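Local coordinates for PG_0823 protein (Porphyromonas gingivalis, PDB 2FSW) that is a putative winged helix-turn-helix transcriptional regulator of the HxlR-like type that probably binds DNA, at the interface of chains A and B. Sequence-based numbering; all coordinates share one arbitrary frame. Chains: chain A/B, PG_0823 protein.

The interface of chains A and B. Residues chain A 102, 106-107; chain B 21, 68, 88, 91-92.
The ring of A:Phe102 pushes between B:Leu88, B:Lys91 and B:Val92, where B's short helix 87-90 runs on into the loop residues that follow it. It comes from A's C-terminal helix 93-106. The patch is one part of a two-fold interface between copies of a winged helix-turn-helix protein, so a twin forms with the chains exchanged; this pair may be the working dimer.

Starting at CB, the A:Phe102 side chain swings its CG anti to the backbone N (chi1 -178°), which sends the ring toward B. One rim carbon, CD1, reaches the backbone of B:Lys91, 3.8 Å from its carbonyl O, and also brushes the lysine CB. The next, CE1, has the B:Leu88 carbonyl O at the ring edge, in the ring plane, at 3.9 Å. Methyl CG2 of B:Val92 instead lies over one face of the ring, close to CE1. At the tip, CZ lies 4.0 Å from CD1 of B:Leu88, whose side chain crosses the phenylalanine at about a right angle. Beyond CZ, on the same side of the ring as B:Val92, methyl CD2 of B:Leu68 adds a looser contact.

On the face opposite B:Val92, the amide oxygen OD1 of A:Asn106 sits 3.4 Å above the plane of the A:Phe102 ring, over the rim at CD1; methyl CD1 of B:Leu88 lies on that side too, out past CZ. The asparagine and B:Leu88 run past each other in opposite directions. That one leucine methyl, B:Leu88 CD1, touches CB of A:Asn106 at 3.6 Å and also lies against CG and ND2, resting on the flank of the polar side chain. B:Lys91, bent at chi2 and chi4, brings its amine NZ to 3.9 Å from the amide nitrogen ND2 of A:Asn106, an approach too long to count as a hydrogen bond.

At the end of the chain, A:Leu107 and B:Ile21 meet tip to tip, the leucine methyl CD2 standing 4.0 Å from the isoleucine CD1.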
ATOM      1  N   PHE A 102      -5.379  -0.724  11.291  1.00 46.51           N
ATOM      2  CA  PHE A 102      -5.991  -1.918  10.709  1.00 47.20           C
ATOM      3  C   PHE A 102      -5.285  -3.199  11.188  1.00 47.66           C
ATOM      4  O   PHE A 102      -5.943  -4.174  11.524  1.00 47.25           O
ATOM      5  CB  PHE A 102      -6.041  -1.851   9.170  1.00 45.73           C
ATOM      6  CG  PHE A 102      -6.720  -3.053   8.527  1.00 47.83           C
ATOM      7  CD1 PHE A 102      -8.073  -3.006   8.179  1.00 45.65           C
ATOM      8  CD2 PHE A 102      -6.008  -4.233   8.276  1.00 47.57           C
ATOM      9  CE1 PHE A 102      -8.706  -4.097   7.596  1.00 47.74           C
ATOM     10  CE2 PHE A 102      -6.642  -5.347   7.690  1.00 48.20           C
ATOM     11  CZ  PHE A 102      -7.986  -5.274   7.350  1.00 47.87           C
ATOM     12  N   ASN A 106      -7.499  -5.934  13.552  1.00 52.40           N
ATOM     13  CA  ASN A 106      -8.132  -7.005  12.798  1.00 51.87           C
ATOM     14  C   ASN A 106      -7.177  -8.131  12.456  1.00 51.57           C
ATOM     15  O   ASN A 106      -7.593  -9.152  11.928  1.00 52.27           O
ATOM     16  CB  ASN A 106      -8.726  -6.450  11.497  1.00 51.60           C
ATOM     17  CG  ASN A 106      -9.463  -5.136  11.699  1.00 51.89           C
ATOM     18  OD1 ASN A 106      -8.998  -4.077  11.264  1.00 52.13           O
ATOM     19  ND2 ASN A 106     -10.611  -5.193  12.365  1.00 50.49           N
ATOM     20  N   LEU A 107      -5.891  -7.949  12.710  1.00 50.86           N
ATOM     21  CA  LEU A 107      -4.943  -8.990  12.366  1.00 50.29           C
ATOM     22  C   LEU A 107      -4.228  -9.500  13.621  1.00 49.73           C
ATOM     23  O   LEU A 107      -3.184 -10.137  13.535  1.00 49.29           O
ATOM     24  CB  LEU A 107      -3.963  -8.504  11.281  1.00 50.01           C
ATOM     25  CG  LEU A 107      -4.517  -8.019   9.923  1.00 50.08           C
ATOM     26  CD1 LEU A 107      -3.392  -7.661   8.990  1.00 48.57           C
ATOM     27  CD2 LEU A 107      -5.419  -9.075   9.257  1.00 50.44           C
TER
ATOM     28  N   ILE B  21      -1.465  -8.310   2.942  1.00 63.86           N
ATOM     29  CA  ILE B  21      -2.726  -8.176   2.211  1.00 63.61           C
ATOM     30  C   ILE B  21      -2.661  -7.088   1.131  1.00 62.96           C
ATOM     31  O   ILE B  21      -3.033  -7.332  -0.021  1.00 62.61           O
ATOM     32  CB  ILE B  21      -3.888  -7.851   3.177  1.00 63.57           C
ATOM     33  CG1 ILE B  21      -3.985  -8.909   4.284  1.00 64.68           C
ATOM     34  CG2 ILE B  21      -5.191  -7.712   2.415  1.00 64.16           C
ATOM     35  CD1 ILE B  21      -5.108  -8.672   5.305  1.00 64.63           C
ATOM     36  N   LEU B  68     -12.384  -9.778   2.796  1.00 64.28           N
ATOM     37  CA  LEU B  68     -12.437  -8.326   2.621  1.00 64.29           C
ATOM     38  C   LEU B  68     -13.566  -7.901   1.682  1.00 64.83           C
ATOM     39  O   LEU B  68     -14.123  -6.812   1.819  1.00 64.84           O
ATOM     40  CB  LEU B  68     -11.086  -7.806   2.116  1.00 64.08           C
ATOM     41  CG  LEU B  68      -9.929  -7.799   3.129  1.00 63.14           C
ATOM     42  CD1 LEU B  68      -8.677  -7.183   2.513  1.00 63.18           C
ATOM     43  CD2 LEU B  68     -10.316  -7.060   4.383  1.00 59.90           C
ATOM     44  N   LEU B  88     -15.304  -6.028   7.429  1.00 59.45           N
ATOM     45  CA  LEU B  88     -13.837  -5.975   7.502  1.00 59.35           C
ATOM     46  C   LEU B  88     -13.249  -5.114   6.373  1.00 58.84           C
ATOM     47  O   LEU B  88     -12.440  -4.220   6.626  1.00 58.70           O
ATOM     48  CB  LEU B  88     -13.233  -7.390   7.474  1.00 59.55           C
ATOM     49  CG  LEU B  88     -11.702  -7.475   7.649  1.00 59.42           C
ATOM     50  CD1 LEU B  88     -11.244  -6.931   8.989  1.00 56.51           C
ATOM     51  CD2 LEU B  88     -11.264  -8.940   7.482  1.00 59.82           C
ATOM     52  N   LYS B  91     -13.329  -1.517   6.775  1.00 55.59           N
ATOM     53  CA  LYS B  91     -12.281  -0.958   7.653  1.00 55.25           C
ATOM     54  C   LYS B  91     -11.004  -0.531   6.917  1.00 53.84           C
ATOM     55  O   LYS B  91     -10.110   0.101   7.519  1.00 53.04           O
ATOM     56  CB  LYS B  91     -11.887  -1.932   8.774  1.00 55.43           C
ATOM     57  CG  LYS B  91     -13.035  -2.437   9.632  1.00 59.11           C
ATOM     58  CD  LYS B  91     -13.460  -1.385  10.615  1.00 63.73           C
ATOM     59  CE  LYS B  91     -14.415  -1.958  11.626  1.00 67.53           C
ATOM     60  NZ  LYS B  91     -13.674  -2.835  12.571  1.00 71.98           N
ATOM     61  N   VAL B  92     -10.903  -0.913   5.648  1.00 52.60           N
ATOM     62  CA  VAL B  92      -9.787  -0.479   4.775  1.00 52.50           C
ATOM     63  C   VAL B  92     -10.015   0.920   4.180  1.00 51.99           C
ATOM     64  O   VAL B  92      -9.063   1.620   3.865  1.00 52.46           O
ATOM     65  CB  VAL B  92      -9.546  -1.512   3.633  1.00 52.37           C
ATOM     66  CG1 VAL B  92      -8.339  -1.141   2.784  1.00 51.85           C
ATOM     67  CG2 VAL B  92      -9.383  -2.888   4.219  1.00 51.86           C
TER